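Local coordinates for enoyl-CoA hydratase/isomerase family protein (Mycobacterium tuberculosis, PDB 4FN7) that probably hydrates the double bond of unsaturated acyl-CoA thioesters, as a crotonase-superfamily enzyme of lipid metabolism, at residues A121-I133 with A157-A169. Numbering follows the deposited sequence.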
loop_
_atom_site.group_PDB
_atom_site.type_symbol
_atom_site.label_atom_id
_atom_site.label_comp_id
_atom_site.label_asym_id
_atom_site.label_seq_id
_atom_site.Cartn_x
_atom_site.Cartn_y
_atom_site.Cartn_z
ATOM N N ALA A 121 -10.987 19.568 -2.827
ATOM C CA ALA A 121 -10.142 20.751 -2.933
ATOM C C ALA A 121 -8.951 20.623 -1.990
ATOM O O ALA A 121 -8.979 19.835 -1.045
ATOM C CB ALA A 121 -10.937 22.008 -2.621
ATOM N N HIS A 122 -7.910 21.398 -2.263
ATOM C CA HIS A 122 -6.651 21.322 -1.534
ATOM C C HIS A 122 -6.817 21.425 -0.028
ATOM O O HIS A 122 -6.164 20.704 0.721
ATOM C CB HIS A 122 -5.697 22.424 -2.003
ATOM C CG HIS A 122 -4.504 22.600 -1.116
ATOM N ND1 HIS A 122 -4.440 23.568 -0.137
ATOM C CD2 HIS A 122 -3.335 21.921 -1.051
ATOM C CE1 HIS A 122 -3.279 23.484 0.488
ATOM N NE2 HIS A 122 -2.590 22.492 -0.047
ATOM N N ALA A 123 -7.682 22.330 0.416
ATOM C CA ALA A 123 -7.765 22.651 1.839
ATOM C C ALA A 123 -8.655 21.715 2.660
ATOM O O ALA A 123 -8.668 21.794 3.893
ATOM C CB ALA A 123 -8.204 24.102 2.028
ATOM N N TYR A 124 -9.391 20.829 1.999
ATOM C CA TYR A 124 -10.367 20.005 2.710
ATOM C C TYR A 124 -9.709 18.889 3.513
ATOM O O TYR A 124 -8.987 18.044 2.978
ATOM C CB TYR A 124 -11.437 19.429 1.765
ATOM C CG TYR A 124 -12.219 20.463 0.979
ATOM C CD1 TYR A 124 -12.191 21.807 1.334
ATOM C CD2 TYR A 124 -12.985 20.089 -0.117
ATOM C CE1 TYR A 124 -12.901 22.752 0.611
ATOM C CE2 TYR A 124 -13.698 21.023 -0.848
ATOM C CZ TYR A 124 -13.653 22.354 -0.482
ATOM O OH TYR A 124 -14.364 23.289 -1.209
ATOM N N ASN A 125 -9.983 18.895 4.810
ATOM C CA ASN A 125 -9.416 17.919 5.721
ATOM C C ASN A 125 -10.171 16.605 5.705
ATOM O O ASN A 125 -11.399 16.582 5.667
ATOM C CB ASN A 125 -9.406 18.480 7.137
ATOM C CG ASN A 125 -8.410 19.592 7.310
ATOM O OD1 ASN A 125 -7.404 19.662 6.613
ATOM N ND2 ASN A 125 -8.670 20.458 8.264
ATOM N N ILE A 126 -9.418 15.516 5.741
ATOM C CA ILE A 126 -9.987 14.180 5.788
ATOM C C ILE A 126 -9.319 13.464 6.956
ATOM O O ILE A 126 -8.084 13.441 7.062
ATOM C CB ILE A 126 -9.745 13.431 4.471
ATOM C CG1 ILE A 126 -10.259 14.279 3.296
ATOM C CG2 ILE A 126 -10.428 12.071 4.507
ATOM C CD1 ILE A 126 -9.726 13.871 1.958
ATOM N N GLN A 127 -10.124 12.923 7.860
ATOM C CA GLN A 127 -9.589 12.456 9.133
ATOM C C GLN A 127 -10.533 11.478 9.804
ATOM O O GLN A 127 -11.732 11.734 9.905
ATOM C CB GLN A 127 -9.376 13.645 10.075
ATOM C CG GLN A 127 -8.743 13.275 11.413
ATOM C CD GLN A 127 -8.935 14.343 12.475
ATOM O OE1 GLN A 127 -9.784 15.226 12.343
ATOM N NE2 GLN A 127 -8.151 14.261 13.545
ATOM N N ALA A 128 -9.983 10.356 10.262
ATOM C CA ALA A 128 -10.681 9.511 11.223
ATOM C C ALA A 128 -10.278 10.026 12.605
ATOM O O ALA A 128 -9.201 9.691 13.101
ATOM C CB ALA A 128 -10.284 8.045 11.054
ATOM N N ASN A 129 -11.119 10.861 13.209
ATOM C CA ASN A 129 -10.759 11.521 14.461
ATOM C C ASN A 129 -11.128 10.723 15.708
ATOM O O ASN A 129 -10.982 11.224 16.825
ATOM C CB ASN A 129 -11.393 12.917 14.526
ATOM C CG ASN A 129 -12.888 12.867 14.767
ATOM O OD1 ASN A 129 -13.557 11.919 14.358
ATOM N ND2 ASN A 129 -13.426 13.898 15.422
ATOM N N GLU A 130 -11.589 9.490 15.513
ATOM C CA GLU A 130 -12.065 8.637 16.600
ATOM C C GLU A 130 -11.136 8.635 17.820
ATOM O O GLU A 130 -11.572 8.908 18.940
ATOM C CB GLU A 130 -12.274 7.203 16.100
ATOM C CG GLU A 130 -13.601 6.955 15.372
ATOM C CD GLU A 130 -13.621 7.386 13.904
ATOM O OE1 GLU A 130 -12.678 8.046 13.436
ATOM O OE2 GLU A 130 -14.605 7.050 13.205
ATOM N N VAL A 131 -9.861 8.335 17.606
ATOM C CA VAL A 131 -8.932 8.187 18.725
ATOM C C VAL A 131 -8.738 9.504 19.472
ATOM O O VAL A 131 -8.536 9.505 20.690
ATOM C CB VAL A 131 -7.584 7.600 18.244
ATOM C CG1 VAL A 131 -6.504 7.743 19.310
ATOM C CG2 VAL A 131 -7.768 6.132 17.833
ATOM N N ALA A 132 -8.851 10.622 18.764
ATOM C CA ALA A 132 -8.709 11.933 19.394
ATOM C C ALA A 132 -9.856 12.234 20.357
ATOM O O ALA A 132 -9.687 12.996 21.312
ATOM C CB ALA A 132 -8.592 13.031 18.341
ATOM N N ILE A 133 -11.024 11.643 20.117
ATOM C CA ILE A 133 -12.178 11.901 20.976
ATOM C C ILE A 133 -12.634 10.679 21.782
ATOM O O ILE A 133 -13.749 10.649 22.304
ATOM C CB ILE A 133 -13.360 12.543 20.201
ATOM C CG1 ILE A 133 -13.956 11.572 19.179
ATOM C CG2 ILE A 133 -12.915 13.843 19.532
ATOM C CD1 ILE A 133 -15.213 12.092 18.515
ATOM N N ALA A 157 -3.453 7.206 10.189
ATOM C CA ALA A 157 -4.852 7.633 10.117
ATOM C C ALA A 157 -5.660 7.037 11.253
ATOM O O ALA A 157 -6.627 7.635 11.733
ATOM C CB ALA A 157 -5.459 7.221 8.783
ATOM N N THR A 158 -5.267 5.839 11.659
ATOM C CA THR A 158 -6.024 5.093 12.653
ATOM C C THR A 158 -5.562 5.424 14.080
ATOM O O THR A 158 -6.238 6.164 14.793
ATOM C CB THR A 158 -6.004 3.580 12.352
ATOM O OG1 THR A 158 -4.651 3.108 12.296
ATOM C CG2 THR A 158 -6.682 3.305 11.004
ATOM N N GLY A 159 -4.397 4.916 14.477
ATOM C CA GLY A 159 -3.913 5.096 15.838
ATOM C C GLY A 159 -3.603 6.531 16.222
ATOM O O GLY A 159 -3.666 6.890 17.404
ATOM N N LEU A 160 -3.259 7.369 15.249
ATOM C CA LEU A 160 -2.892 8.751 15.558
ATOM C C LEU A 160 -3.928 9.775 15.102
ATOM O O LEU A 160 -3.709 10.973 15.245
ATOM C CB LEU A 160 -1.529 9.103 14.961
ATOM C CG LEU A 160 -0.337 8.273 15.453
ATOM C CD1 LEU A 160 0.918 8.725 14.742
ATOM C CD2 LEU A 160 -0.166 8.359 16.981
ATOM N N ALA A 161 -5.045 9.309 14.540
ATOM C CA ALA A 161 -6.106 10.207 14.080
ATOM C C ALA A 161 -5.544 11.308 13.182
ATOM O O ALA A 161 -5.951 12.465 13.267
ATOM C CB ALA A 161 -6.848 10.807 15.276
ATOM N N LYS A 162 -4.601 10.947 12.319
ATOM C CA LYS A 162 -3.941 11.947 11.486
ATOM C C LYS A 162 -4.911 12.637 10.523
ATOM O O LYS A 162 -5.794 12.000 9.948
ATOM C CB LYS A 162 -2.775 11.328 10.707
ATOM C CG LYS A 162 -2.072 12.342 9.811
ATOM C CD LYS A 162 -0.859 11.752 9.131
ATOM C CE LYS A 162 -0.256 12.715 8.123
ATOM N NZ LYS A 162 0.932 12.106 7.469
ATOM N N THR A 163 -4.748 13.946 10.369
ATOM C CA THR A 163 -5.529 14.702 9.395
ATOM C C THR A 163 -4.754 14.824 8.095
ATOM O O THR A 163 -3.571 15.153 8.104
ATOM C CB THR A 163 -5.859 16.112 9.912
ATOM O OG1 THR A 163 -6.645 16.008 11.102
ATOM C CG2 THR A 163 -6.649 16.882 8.868
ATOM N N PHE A 164 -5.427 14.542 6.983
ATOM C CA PHE A 164 -4.834 14.636 5.654
ATOM C C PHE A 164 -5.571 15.698 4.847
ATOM O O PHE A 164 -6.750 15.953 5.077
ATOM C CB PHE A 164 -4.940 13.289 4.922
ATOM C CG PHE A 164 -4.292 12.144 5.649
ATOM C CD1 PHE A 164 -3.036 11.689 5.278
ATOM C CD2 PHE A 164 -4.958 11.498 6.678
ATOM C CE1 PHE A 164 -2.443 10.622 5.942
ATOM C CE2 PHE A 164 -4.372 10.435 7.342
ATOM C CZ PHE A 164 -3.120 9.995 6.973
ATOM N N PHE A 165 -4.881 16.307 3.893
ATOM C CA PHE A 165 -5.528 17.229 2.970
ATOM C C PHE A 165 -4.661 17.393 1.737
ATOM O O PHE A 165 -3.451 17.191 1.794
ATOM C CB PHE A 165 -5.779 18.583 3.638
ATOM C CG PHE A 165 -4.527 19.305 4.042
ATOM C CD1 PHE A 165 -3.947 20.234 3.193
ATOM C CD2 PHE A 165 -3.931 19.064 5.273
ATOM C CE1 PHE A 165 -2.793 20.909 3.564
ATOM C CE2 PHE A 165 -2.776 19.735 5.646
ATOM C CZ PHE A 165 -2.209 20.657 4.788
ATOM N N GLY A 166 -5.278 17.748 0.617
ATOM C CA GLY A 166 -4.521 18.086 -0.575
ATOM C C GLY A 166 -3.494 17.024 -0.929
ATOM O O GLY A 166 -3.821 15.841 -1.040
ATOM N N GLU A 167 -2.241 17.446 -1.086
ATOM C CA GLU A 167 -1.183 16.543 -1.520
ATOM C C GLU A 167 -1.004 15.353 -0.577
ATOM O O GLU A 167 -0.757 14.244 -1.033
ATOM C CB GLU A 167 0.144 17.287 -1.686
ATOM N N THR A 168 -1.119 15.570 0.731
ATOM C CA THR A 168 -0.942 14.447 1.654
ATOM C C THR A 168 -2.123 13.480 1.589
ATOM O O THR A 168 -1.950 12.277 1.760
ATOM C CB THR A 168 -0.677 14.885 3.112
ATOM O OG1 THR A 168 -1.864 15.458 3.676
ATOM C CG2 THR A 168 0.482 15.878 3.173
ATOM N N ALA A 169 -3.320 14.000 1.329
ATOM C CA ALA A 169 -4.483 13.136 1.148
ATOM C C ALA A 169 -4.353 12.307 -0.127
ATOM O O ALA A 169 -4.683 11.117 -0.146
ATOM C CB ALA A 169 -5.783 13.946 1.136
HETATM O O HOH W 1 -8.075 17.629 0.400
HETATM O O HOH W 2 -7.290 9.795 10.013
HETATM O O HOH W 3 -8.638 7.737 15.006
#
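Ile126 and Phe164 form an antiparallel hydrogen-bonded pair that joins the two segments through their backbones. Ile126 N donates to Phe164 O at 2.8 Å, in the carbonyl plane, and Phe164 N returns a nearly straight bond to Ile126 O (2.9 Å, 170° at the hydrogen). The weakly bonded strand 163-164 is the outer strand, within this chain, of a small three-stranded sheet, with 126-127 in the middle and 103-105 beyond.

One side chain extends the polar pairing. With CG anti to the backbone N (chi1 -177°) and an extended chain beyond, Gln127 carries NE2 to Ala161 O at 2.9 Å, where the acceptor lies close to the amide plane. Three waters continue the seam: one bridges Ala121 O and Tyr124 O to Gly166 N, another links Ala128 N to Ala157 O and Lys162 O, and a third joins Ala128 O and Val131 N to Thr158 O.

Aromatic and van der Waals contacts fill in around these bonds. Phe165 and His122 make an offset edge-to-face pair, the edge of Phe165 toward the face of His122 (planes at 88°, centroids 5.6 Å apart), while His122 O meets the Phe165 ring in its plane. The Thr163 methyl CG2 rests 3.6 Å from Asn125 CG, and on the buried side Ile126 CD1 reaches Ala169 CB at 4.0 Å. Val131 CG2 lies 3.4 Å from Thr158 O; Val131 also packs on Thr206 of the second subunit, whose His203 hydrogen-bonds Gly159 O.

The chemistry implies a short strand pairing whose backbone polar groups to either side are satisfied in part by ordered waters, with direct side-chain packing between them and one end continuing into the subunit interface.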